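Local coordinates for malonyl CoA-acyl carrier protein transacylase (Staphylococcus aureus, PDB 3IM9) that transfers the malonyl group from malonyl-CoA to holo-acyl carrier protein, supplying malonyl-ACP for fatty acid biosynthesis, at residues A45-F50 with S111-V116; E54-D59 with L74-S79; Q262-T267 with K292-D297. All blocks are in the same frame, centred on the assembly; numbering follows the deposited sequence.

Contact 1 (A45-F50 with S111-V116); sequences AKTLDF and SFEDAV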
loop_
_atom_site.group_PDB
_atom_site.type_symbol
_atom_site.label_atom_id
_atom_site.label_comp_id
_atom_site.label_asym_id
_atom_site.label_seq_id
_atom_site.Cartn_x
_atom_site.Cartn_y
_atom_site.Cartn_z
ATOM N N ALA A 45 17.643 -3.648 -9.965
ATOM C CA ALA A 45 18.036 -4.045 -11.354
ATOM C C ALA A 45 18.829 -5.378 -11.376
ATOM O O ALA A 45 18.614 -6.188 -12.263
ATOM C CB ALA A 45 18.835 -2.955 -12.027
ATOM N N LYS A 46 19.760 -5.526 -10.402
ATOM C CA LYS A 46 20.567 -6.757 -10.403
ATOM C C LYS A 46 19.760 -7.928 -9.877
ATOM O O LYS A 46 20.182 -9.065 -10.100
ATOM C CB LYS A 46 21.783 -6.577 -9.488
ATOM C CG LYS A 46 22.824 -5.531 -9.857
ATOM C CD LYS A 46 22.788 -5.329 -11.267
ATOM C CE LYS A 46 23.511 -4.010 -11.540
ATOM N NZ LYS A 46 24.408 -4.043 -12.813
ATOM N N THR A 47 18.680 -7.715 -9.116
ATOM C CA THR A 47 17.960 -8.828 -8.508
ATOM C C THR A 47 16.876 -9.377 -9.362
ATOM O O THR A 47 16.648 -10.598 -9.426
ATOM C CB THR A 47 17.342 -8.304 -7.198
ATOM O OG1 THR A 47 18.397 -8.009 -6.252
ATOM C CG2 THR A 47 16.367 -9.260 -6.617
ATOM N N LEU A 48 16.112 -8.496 -10.023
ATOM C CA LEU A 48 14.933 -8.931 -10.742
ATOM C C LEU A 48 15.168 -9.498 -12.139
ATOM O O LEU A 48 16.111 -9.031 -12.860
ATOM C CB LEU A 48 13.945 -7.736 -10.787
ATOM C CG LEU A 48 13.463 -7.304 -9.381
ATOM C CD1 LEU A 48 12.813 -6.017 -9.384
ATOM C CD2 LEU A 48 12.473 -8.353 -8.777
ATOM N N ASP A 49 14.259 -10.372 -12.553
ATOM C CA ASP A 49 14.343 -11.072 -13.831
ATOM C C ASP A 49 13.683 -10.297 -14.986
ATOM O O ASP A 49 13.451 -10.862 -16.059
ATOM C CB ASP A 49 13.729 -12.517 -13.689
ATOM C CG ASP A 49 12.233 -12.536 -13.474
ATOM O OD1 ASP A 49 11.556 -11.495 -13.413
ATOM O OD2 ASP A 49 11.716 -13.703 -13.283
ATOM N N PHE A 50 13.313 -9.016 -14.783
ATOM C CA PHE A 50 12.906 -8.206 -15.911
ATOM C C PHE A 50 13.592 -6.844 -15.734
ATOM O O PHE A 50 14.231 -6.605 -14.662
ATOM C CB PHE A 50 11.372 -8.030 -15.937
ATOM C CG PHE A 50 10.817 -7.134 -14.793
ATOM C CD1 PHE A 50 10.742 -7.634 -13.471
ATOM C CD2 PHE A 50 10.243 -5.875 -15.079
ATOM C CE1 PHE A 50 10.211 -6.841 -12.427
ATOM C CE2 PHE A 50 9.771 -5.091 -14.076
ATOM C CZ PHE A 50 9.714 -5.602 -12.709
ATOM N N SER A 111 15.261 -6.814 4.684
ATOM C CA SER A 111 16.221 -6.037 3.882
ATOM C C SER A 111 15.540 -5.661 2.524
ATOM O O SER A 111 14.569 -6.391 2.084
ATOM C CB SER A 111 17.504 -6.835 3.574
ATOM O OG SER A 111 17.255 -7.944 2.695
ATOM N N PHE A 112 16.076 -4.643 1.851
ATOM C CA PHE A 112 15.451 -4.272 0.587
ATOM C C PHE A 112 15.522 -5.454 -0.391
ATOM O O PHE A 112 14.561 -5.714 -1.118
ATOM C CB PHE A 112 16.204 -3.068 -0.042
ATOM C CG PHE A 112 15.695 -2.765 -1.409
ATOM C CD1 PHE A 112 14.385 -2.172 -1.572
ATOM C CD2 PHE A 112 16.412 -3.193 -2.525
ATOM C CE1 PHE A 112 13.915 -2.019 -2.891
ATOM C CE2 PHE A 112 15.942 -2.986 -3.820
ATOM C CZ PHE A 112 14.614 -2.407 -3.983
ATOM N N GLU A 113 16.653 -6.176 -0.533
ATOM C CA GLU A 113 16.769 -7.236 -1.529
ATOM C C GLU A 113 15.824 -8.366 -1.215
ATOM O O GLU A 113 15.191 -8.895 -2.162
ATOM C CB GLU A 113 18.203 -7.921 -1.451
ATOM C CG GLU A 113 19.220 -7.283 -2.309
ATOM C CD GLU A 113 20.607 -7.948 -2.095
ATOM O OE1 GLU A 113 21.111 -7.919 -0.937
ATOM O OE2 GLU A 113 21.133 -8.454 -3.121
ATOM N N ASP A 114 15.610 -8.672 0.072
ATOM C CA ASP A 114 14.630 -9.743 0.414
ATOM C C ASP A 114 13.206 -9.203 0.031
ATOM O O ASP A 114 12.410 -9.958 -0.580
ATOM C CB ASP A 114 14.605 -10.072 1.927
ATOM C CG ASP A 114 15.885 -10.787 2.394
ATOM O OD1 ASP A 114 16.745 -11.082 1.582
ATOM O OD2 ASP A 114 15.887 -11.090 3.616
ATOM N N ALA A 115 12.876 -7.986 0.458
ATOM C CA ALA A 115 11.501 -7.415 0.191
ATOM C C ALA A 115 11.210 -7.263 -1.273
ATOM O O ALA A 115 10.075 -7.517 -1.714
ATOM C CB ALA A 115 11.404 -6.088 0.852
ATOM N N VAL A 116 12.214 -6.951 -2.108
ATOM C CA VAL A 116 11.907 -6.738 -3.555
ATOM C C VAL A 116 11.565 -8.095 -4.218
ATOM O O VAL A 116 10.693 -8.215 -5.067
ATOM C CB VAL A 116 13.019 -5.921 -4.315
ATOM C CG1 VAL A 116 14.225 -6.821 -4.695
ATOM C CG2 VAL A 116 12.389 -5.300 -5.559
HETATM O O HOH W 1 19.578 -10.014 -4.588
#
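Thr47 and Val116 meet tip to tip where two helices of the acyltransferase fold pack, the last turn of helix 35-47 lying against the first turn of helix 112-128. The touching atoms are methyls: Thr47 CG2 stands 3.8 Å from Val116 CG1. On the threonine that methyl lies anti to the backbone N, which leaves OG1 beside the N (chi1 -68°) to bond back to Ser43 O, one turn earlier in its own helix. The valine offers both branches. CG1 sits in the cramped slot between its backbone N and carbonyl carbon (chi1 80°) and takes the threonine, while CG2 takes Leu48, whose CD1 comes in at a slant to 3.9 Å from Val116 CG2. Leu48, the first residue to leave the helical path, adds in this way a second methyl contact to the valine, and its CD2 lies near the Val116 carbonyl oxygen.

Toward solvent the contact turns polar. Glu113, extended beyond CG, passes the threonine with CG 4.1 Å from Thr47 OG1. Carboxylate and hydroxyl are bridged by a water that donates to both, to Thr47 OG1 at 2.9 Å and to Glu113 OE2 at 2.6 Å. Thr47 OG1 is therefore held between its own helix and this water. Just beyond Leu48, Asp49 forms a salt bridge with Arg120, a second tie to helix 112-128. That helix starts with an N-cap: Ser111 OG accepts from Asp114 N at 3.2 Å, with an N-H...O angle of 157°.

Contact 2 (E54-D59 with L74-S79); sequences ETMFTD and LLTHSS
Met56 reaches from the short helix 52-57 to Thr76 and His77 on helix 67-84, a buried helix-to-helix packing contact in the acyltransferase fold. Its sulfur meets the threonine methyl and its own methyl the base of the histidine side chain.

Going along helix 67-84, Leu74 points away from Met56 and packs on Leu98, and Leu75 faces helix 99-106. Thr76 is the first to touch: its methyl CG2 lies 4.2 Å from Met56 SD. A chi1 of -67° sets OG1 beside the backbone N, where it bonds back to Pro72 O, and puts CG2 anti to that N, facing the sulfur. Leu41 of helix 35-47 packs against both Met56 and Thr76 and links this pair to the neighbouring helix. His77 comes next and is met at the root of its side chain. Met56 CE stops 4.0 Å from His77 CB and 4.1 Å from His77 N. The bend at the end of the methionine (chi3 70°) turns CE out of the line of the chain and onto this spot. From CB the imidazole leads off away from the methyl and packs on Met26, Ala27 and Pro283, which leaves Met56 touching the base of the side chain and not the ring.

Ser78 and Ser79 do not meet the 54-59 segment. Ser78 OG bonds to Ile281 O, at the end of a central strand. Ser79 packs on Ile40 and Val105 and turns its hydroxyl back into its own helix: OG donates to Leu75 O at 2.8 Å, and Ser79 N reaches that same oxygen from the opposite face of its carbonyl plane.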
loop_
_atom_site.group_PDB
_atom_site.type_symbol
_atom_site.label_atom_id
_atom_site.label_comp_id
_atom_site.label_asym_id
_atom_site.label_seq_id
_atom_site.Cartn_x
_atom_site.Cartn_y
_atom_site.Cartn_z
ATOM N N GLU A 54 13.866 0.106 -16.748
ATOM C CA GLU A 54 13.228 0.541 -18.017
ATOM C C GLU A 54 11.722 0.658 -17.775
ATOM O O GLU A 54 11.096 1.643 -18.129
ATOM C CB GLU A 54 13.521 -0.479 -19.085
ATOM C CG GLU A 54 12.964 0.048 -20.475
ATOM C CD GLU A 54 11.483 0.046 -20.675
ATOM O OE1 GLU A 54 10.833 -0.900 -20.209
ATOM O OE2 GLU A 54 11.019 0.990 -21.344
ATOM N N THR A 55 11.221 -0.306 -17.001
ATOM C CA THR A 55 9.761 -0.352 -16.758
ATOM C C THR A 55 9.316 0.864 -15.948
ATOM O O THR A 55 8.266 1.487 -16.255
ATOM C CB THR A 55 9.358 -1.653 -16.102
ATOM O OG1 THR A 55 9.718 -2.728 -16.959
ATOM C CG2 THR A 55 7.787 -1.746 -15.920
ATOM N N MET A 56 10.155 1.275 -14.967
ATOM C CA MET A 56 9.871 2.456 -14.166
ATOM C C MET A 56 10.022 3.782 -14.992
ATOM O O MET A 56 9.216 4.727 -14.892
ATOM C CB MET A 56 10.810 2.549 -12.956
ATOM C CG MET A 56 10.429 1.423 -11.945
ATOM S SD MET A 56 11.666 1.255 -10.664
ATOM C CE MET A 56 11.417 2.791 -9.717
ATOM N N PHE A 57 11.097 3.881 -15.760
ATOM C CA PHE A 57 11.449 5.172 -16.337
ATOM C C PHE A 57 10.816 5.466 -17.686
ATOM O O PHE A 57 10.547 6.683 -17.885
ATOM C CB PHE A 57 13.001 5.274 -16.549
ATOM C CG PHE A 57 13.846 5.094 -15.287
ATOM C CD1 PHE A 57 13.360 5.220 -13.963
ATOM C CD2 PHE A 57 15.248 4.822 -15.476
ATOM C CE1 PHE A 57 14.205 5.022 -12.819
ATOM C CE2 PHE A 57 16.045 4.665 -14.341
ATOM C CZ PHE A 57 15.570 4.781 -13.026
ATOM N N THR A 58 10.649 4.485 -18.571
ATOM C CA THR A 58 10.125 4.761 -19.892
ATOM C C THR A 58 8.963 3.790 -20.251
ATOM O O THR A 58 8.109 4.176 -21.072
ATOM C CB THR A 58 11.223 4.689 -20.969
ATOM O OG1 THR A 58 12.022 3.540 -20.797
ATOM C CG2 THR A 58 12.194 5.841 -20.751
ATOM N N ASP A 59 8.921 2.575 -19.689
ATOM C CA ASP A 59 7.863 1.577 -19.869
ATOM C C ASP A 59 7.453 1.411 -21.341
ATOM O O ASP A 59 6.271 1.554 -21.691
ATOM C CB ASP A 59 6.671 1.906 -19.042
ATOM C CG ASP A 59 5.747 0.709 -18.911
ATOM O OD1 ASP A 59 4.542 0.956 -18.565
ATOM O OD2 ASP A 59 6.209 -0.431 -19.103
ATOM N N LEU A 74 7.226 0.132 -7.058
ATOM C CA LEU A 74 6.863 1.034 -5.984
ATOM C C LEU A 74 7.790 0.811 -4.795
ATOM O O LEU A 74 8.200 1.812 -4.191
ATOM C CB LEU A 74 5.402 0.760 -5.567
ATOM C CG LEU A 74 4.339 1.307 -6.530
ATOM C CD1 LEU A 74 2.989 0.571 -6.315
ATOM C CD2 LEU A 74 4.155 2.811 -6.360
ATOM N N LEU A 75 8.015 -0.456 -4.412
ATOM C CA LEU A 75 8.974 -0.688 -3.320
ATOM C C LEU A 75 10.326 -0.055 -3.613
ATOM O O LEU A 75 10.933 0.544 -2.694
ATOM C CB LEU A 75 9.102 -2.215 -3.090
ATOM C CG LEU A 75 9.984 -2.529 -1.873
ATOM C CD1 LEU A 75 9.134 -2.535 -0.623
ATOM C CD2 LEU A 75 10.546 -3.930 -2.072
ATOM N N THR A 76 10.785 -0.227 -4.871
ATOM C CA THR A 76 12.098 0.276 -5.230
ATOM C C THR A 76 12.114 1.801 -5.158
ATOM O O THR A 76 13.064 2.411 -4.574
ATOM C CB THR A 76 12.417 -0.146 -6.629
ATOM O OG1 THR A 76 12.545 -1.593 -6.573
ATOM C CG2 THR A 76 13.779 0.424 -7.095
ATOM N N HIS A 77 11.082 2.493 -5.661
ATOM C CA HIS A 77 11.070 3.958 -5.652
ATOM C C HIS A 77 11.008 4.473 -4.216
ATOM O O HIS A 77 11.825 5.322 -3.815
ATOM C CB HIS A 77 9.833 4.417 -6.417
ATOM C CG HIS A 77 9.788 5.907 -6.688
ATOM N ND1 HIS A 77 10.782 6.830 -6.387
ATOM C CD2 HIS A 77 8.784 6.567 -7.291
ATOM C CE1 HIS A 77 10.375 8.023 -6.841
ATOM N NE2 HIS A 77 9.150 7.875 -7.361
ATOM N N SER A 78 10.114 3.951 -3.386
ATOM C CA SER A 78 9.999 4.405 -2.019
ATOM C C SER A 78 11.282 4.114 -1.227
ATOM O O SER A 78 11.720 4.958 -0.429
ATOM C CB SER A 78 8.802 3.738 -1.312
ATOM O OG SER A 78 7.574 4.315 -1.790
ATOM N N SER A 79 11.872 2.932 -1.470
ATOM C CA SER A 79 13.092 2.580 -0.684
ATOM C C SER A 79 14.259 3.440 -1.154
ATOM O O SER A 79 15.186 3.710 -0.349
ATOM C CB SER A 79 13.409 1.111 -0.902
ATOM O OG SER A 79 12.366 0.287 -0.278
#

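Contact 3 (Q262-T267 with K292-D297); sequences QFINST and KKINRD
Ile294 drives its CD1 methyl into the first turn of helix 263-272, between Ile264 and Thr267 and beside the ring of Phe263. The isoleucine is the last helical residue of helix 286-294 and alone supplies more than half of the buried surface; Ile264 and Thr267 give smaller, about equal shares. With CG1 anti to the carbonyl carbon and the chain then extended (chi2 161°), CD1 becomes the far point of the side chain. It lies 3.8 Å from Thr267 OG1 and 4.0 Å from Ile264 CA, close enough to rest on the helix backbone.

Thr267 receives it with both branches. Its CG2 lies 3.9 Å from Ile294 CG2, so the isoleucine's second branch also takes part. Thr267 OG1, which touches Ile294 CD1, donates to Phe263 O at 3.0 Å, and Thr267 N comes to that oxygen from the opposite face of the carbonyl. The same OG1 stands 3.4 Å above the plane of the Phe263 ring, offset toward its rim.

Ile264 closes the other side, CG1 to Ile294 CD1 at 4.1 Å, and also packs on Ile167 of strand 162-169. The Phe263 ring meets the methyl obliquely and also packs on Leu287, Leu290 and Ile291 of helix 286-294 and on Met94 of strand 92-95. Past Ile294 the helix gives way to an Asx turn, Asn295 OD1 accepting from Asp297 N. Two helices that flank strand 275-281 in the chain are thus joined beside the parallel sheet of the acyltransferase fold.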
loop_
_atom_site.group_PDB
_atom_site.type_symbol
_atom_site.label_atom_id
_atom_site.label_comp_id
_atom_site.label_asym_id
_atom_site.label_seq_id
_atom_site.Cartn_x
_atom_site.Cartn_y
_atom_site.Cartn_z
ATOM N N GLN A 262 -7.197 -1.735 6.288
ATOM C CA GLN A 262 -7.823 -0.822 7.258
ATOM C C GLN A 262 -7.152 0.518 7.304
ATOM O O GLN A 262 -6.550 0.893 8.327
ATOM C CB GLN A 262 -7.857 -1.508 8.650
ATOM C CG GLN A 262 -8.591 -2.859 8.610
ATOM C CD GLN A 262 -10.097 -2.695 8.529
ATOM O OE1 GLN A 262 -10.665 -1.607 8.548
ATOM N NE2 GLN A 262 -10.775 -3.841 8.330
ATOM N N PHE A 263 -7.161 1.278 6.203
ATOM C CA PHE A 263 -6.395 2.531 6.219
ATOM C C PHE A 263 -6.965 3.594 7.122
ATOM O O PHE A 263 -6.162 4.270 7.794
ATOM C CB PHE A 263 -6.212 3.051 4.766
ATOM C CG PHE A 263 -5.181 4.179 4.694
ATOM C CD1 PHE A 263 -5.629 5.483 4.640
ATOM C CD2 PHE A 263 -3.843 3.870 4.742
ATOM C CE1 PHE A 263 -4.692 6.558 4.643
ATOM C CE2 PHE A 263 -2.846 4.906 4.677
ATOM C CZ PHE A 263 -3.289 6.266 4.631
ATOM N N ILE A 264 -8.290 3.730 7.158
ATOM C CA ILE A 264 -8.882 4.740 8.077
ATOM C C ILE A 264 -8.499 4.366 9.528
ATOM O O ILE A 264 -7.990 5.251 10.247
ATOM C CB ILE A 264 -10.407 4.808 7.922
ATOM C CG1 ILE A 264 -10.722 5.380 6.521
ATOM C CG2 ILE A 264 -11.042 5.750 8.968
ATOM C CD1 ILE A 264 -12.243 5.284 6.255
ATOM N N ASN A 265 -8.698 3.100 9.950
ATOM C CA ASN A 265 -8.491 2.813 11.380
ATOM C C ASN A 265 -7.024 2.919 11.719
ATOM O O ASN A 265 -6.677 3.257 12.863
ATOM C CB ASN A 265 -9.017 1.441 11.701
ATOM C CG ASN A 265 -10.526 1.356 11.734
ATOM O OD1 ASN A 265 -11.058 0.239 11.668
ATOM N ND2 ASN A 265 -11.195 2.457 11.776
ATOM N N SER A 266 -6.145 2.567 10.767
ATOM C CA SER A 266 -4.686 2.685 11.008
ATOM C C SER A 266 -4.302 4.163 11.143
ATOM O O SER A 266 -3.431 4.480 12.036
ATOM C CB SER A 266 -3.932 2.117 9.834
ATOM O OG SER A 266 -4.149 0.727 9.679
ATOM N N THR A 267 -4.823 5.064 10.294
ATOM C CA THR A 267 -4.568 6.468 10.418
ATOM C C THR A 267 -5.049 6.970 11.796
ATOM O O THR A 267 -4.288 7.722 12.504
ATOM C CB THR A 267 -5.251 7.273 9.300
ATOM O OG1 THR A 267 -4.690 6.829 8.044
ATOM C CG2 THR A 267 -4.923 8.772 9.412
ATOM N N LYS A 292 -5.876 13.677 4.686
ATOM C CA LYS A 292 -6.536 14.977 4.781
ATOM C C LYS A 292 -8.042 14.821 4.967
ATOM O O LYS A 292 -8.648 15.616 5.704
ATOM C CB LYS A 292 -6.204 15.809 3.522
ATOM C CG LYS A 292 -6.880 17.225 3.478
ATOM C CD LYS A 292 -6.570 18.110 4.652
ATOM C CE LYS A 292 -5.058 18.521 4.667
ATOM N NZ LYS A 292 -4.755 19.331 5.889
ATOM N N LYS A 293 -8.665 13.832 4.358
ATOM C CA LYS A 293 -10.102 13.597 4.500
ATOM C C LYS A 293 -10.439 12.933 5.802
ATOM O O LYS A 293 -11.561 12.970 6.249
ATOM C CB LYS A 293 -10.634 12.747 3.312
ATOM C CG LYS A 293 -10.674 13.582 1.993
ATOM C CD LYS A 293 -10.876 12.745 0.659
ATOM C CE LYS A 293 -10.283 13.430 -0.650
ATOM N NZ LYS A 293 -9.759 12.478 -1.724
ATOM N N ILE A 294 -9.468 12.257 6.387
ATOM C CA ILE A 294 -9.636 11.586 7.706
ATOM C C ILE A 294 -9.479 12.610 8.844
ATOM O O ILE A 294 -10.239 12.574 9.831
ATOM C CB ILE A 294 -8.635 10.415 7.895
ATOM C CG1 ILE A 294 -9.021 9.289 6.891
ATOM C CG2 ILE A 294 -8.668 9.830 9.386
ATOM C CD1 ILE A 294 -7.887 8.282 6.618
ATOM N N ASN A 295 -8.423 13.419 8.773
ATOM C CA ASN A 295 -8.160 14.416 9.827
ATOM C C ASN A 295 -7.517 15.632 9.201
ATOM O O ASN A 295 -6.411 15.569 8.639
ATOM C CB ASN A 295 -7.272 13.814 10.931
ATOM C CG ASN A 295 -7.067 14.784 12.061
ATOM O OD1 ASN A 295 -6.595 15.928 11.824
ATOM N ND2 ASN A 295 -7.319 14.307 13.289
ATOM N N ARG A 296 -8.212 16.761 9.257
ATOM C CA ARG A 296 -7.722 17.950 8.575
ATOM C C ARG A 296 -6.717 18.772 9.349
ATOM O O ARG A 296 -6.230 19.748 8.800
ATOM C CB ARG A 296 -8.891 18.863 8.114
ATOM C CG ARG A 296 -9.749 19.339 9.255
ATOM C CD ARG A 296 -10.761 20.450 8.850
ATOM N NE ARG A 296 -11.900 19.958 8.040
ATOM C CZ ARG A 296 -13.094 20.557 7.957
ATOM N NH1 ARG A 296 -13.345 21.664 8.644
ATOM N NH2 ARG A 296 -14.049 20.052 7.184
ATOM N N ASP A 297 -6.354 18.354 10.556
ATOM C CA ASP A 297 -5.475 19.122 11.408
ATOM C C ASP A 297 -4.052 18.609 11.434
ATOM O O ASP A 297 -3.163 19.322 11.886
ATOM C CB ASP A 297 -5.950 19.107 12.868
ATOM C CG ASP A 297 -7.281 19.825 13.077
ATOM O OD1 ASP A 297 -7.564 20.784 12.333
ATOM O OD2 ASP A 297 -8.015 19.409 13.990
#

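Contacts 1 and 2 form one helical cluster, their centres 12 Å apart; both segments of contact 2, 54-59 and 74-79, lie in the chain between 45-50 and 111-116. They touch directly: Phe112 CZ packs 3.4 Å from Thr76 OG1. Contact 3 sits on the opposite side of the chain's centre, about 32 Å from contact 1 and 27 Å from contact 2 between centres. It is the one near the probable catalytic pair, the Phe263 side chain lying about 9 Å from that of Ser97 and 10 Å from that of His207. Leu75, next to the touching residues of contact 2, packs on Tyr101, one of the residues of the calcium site.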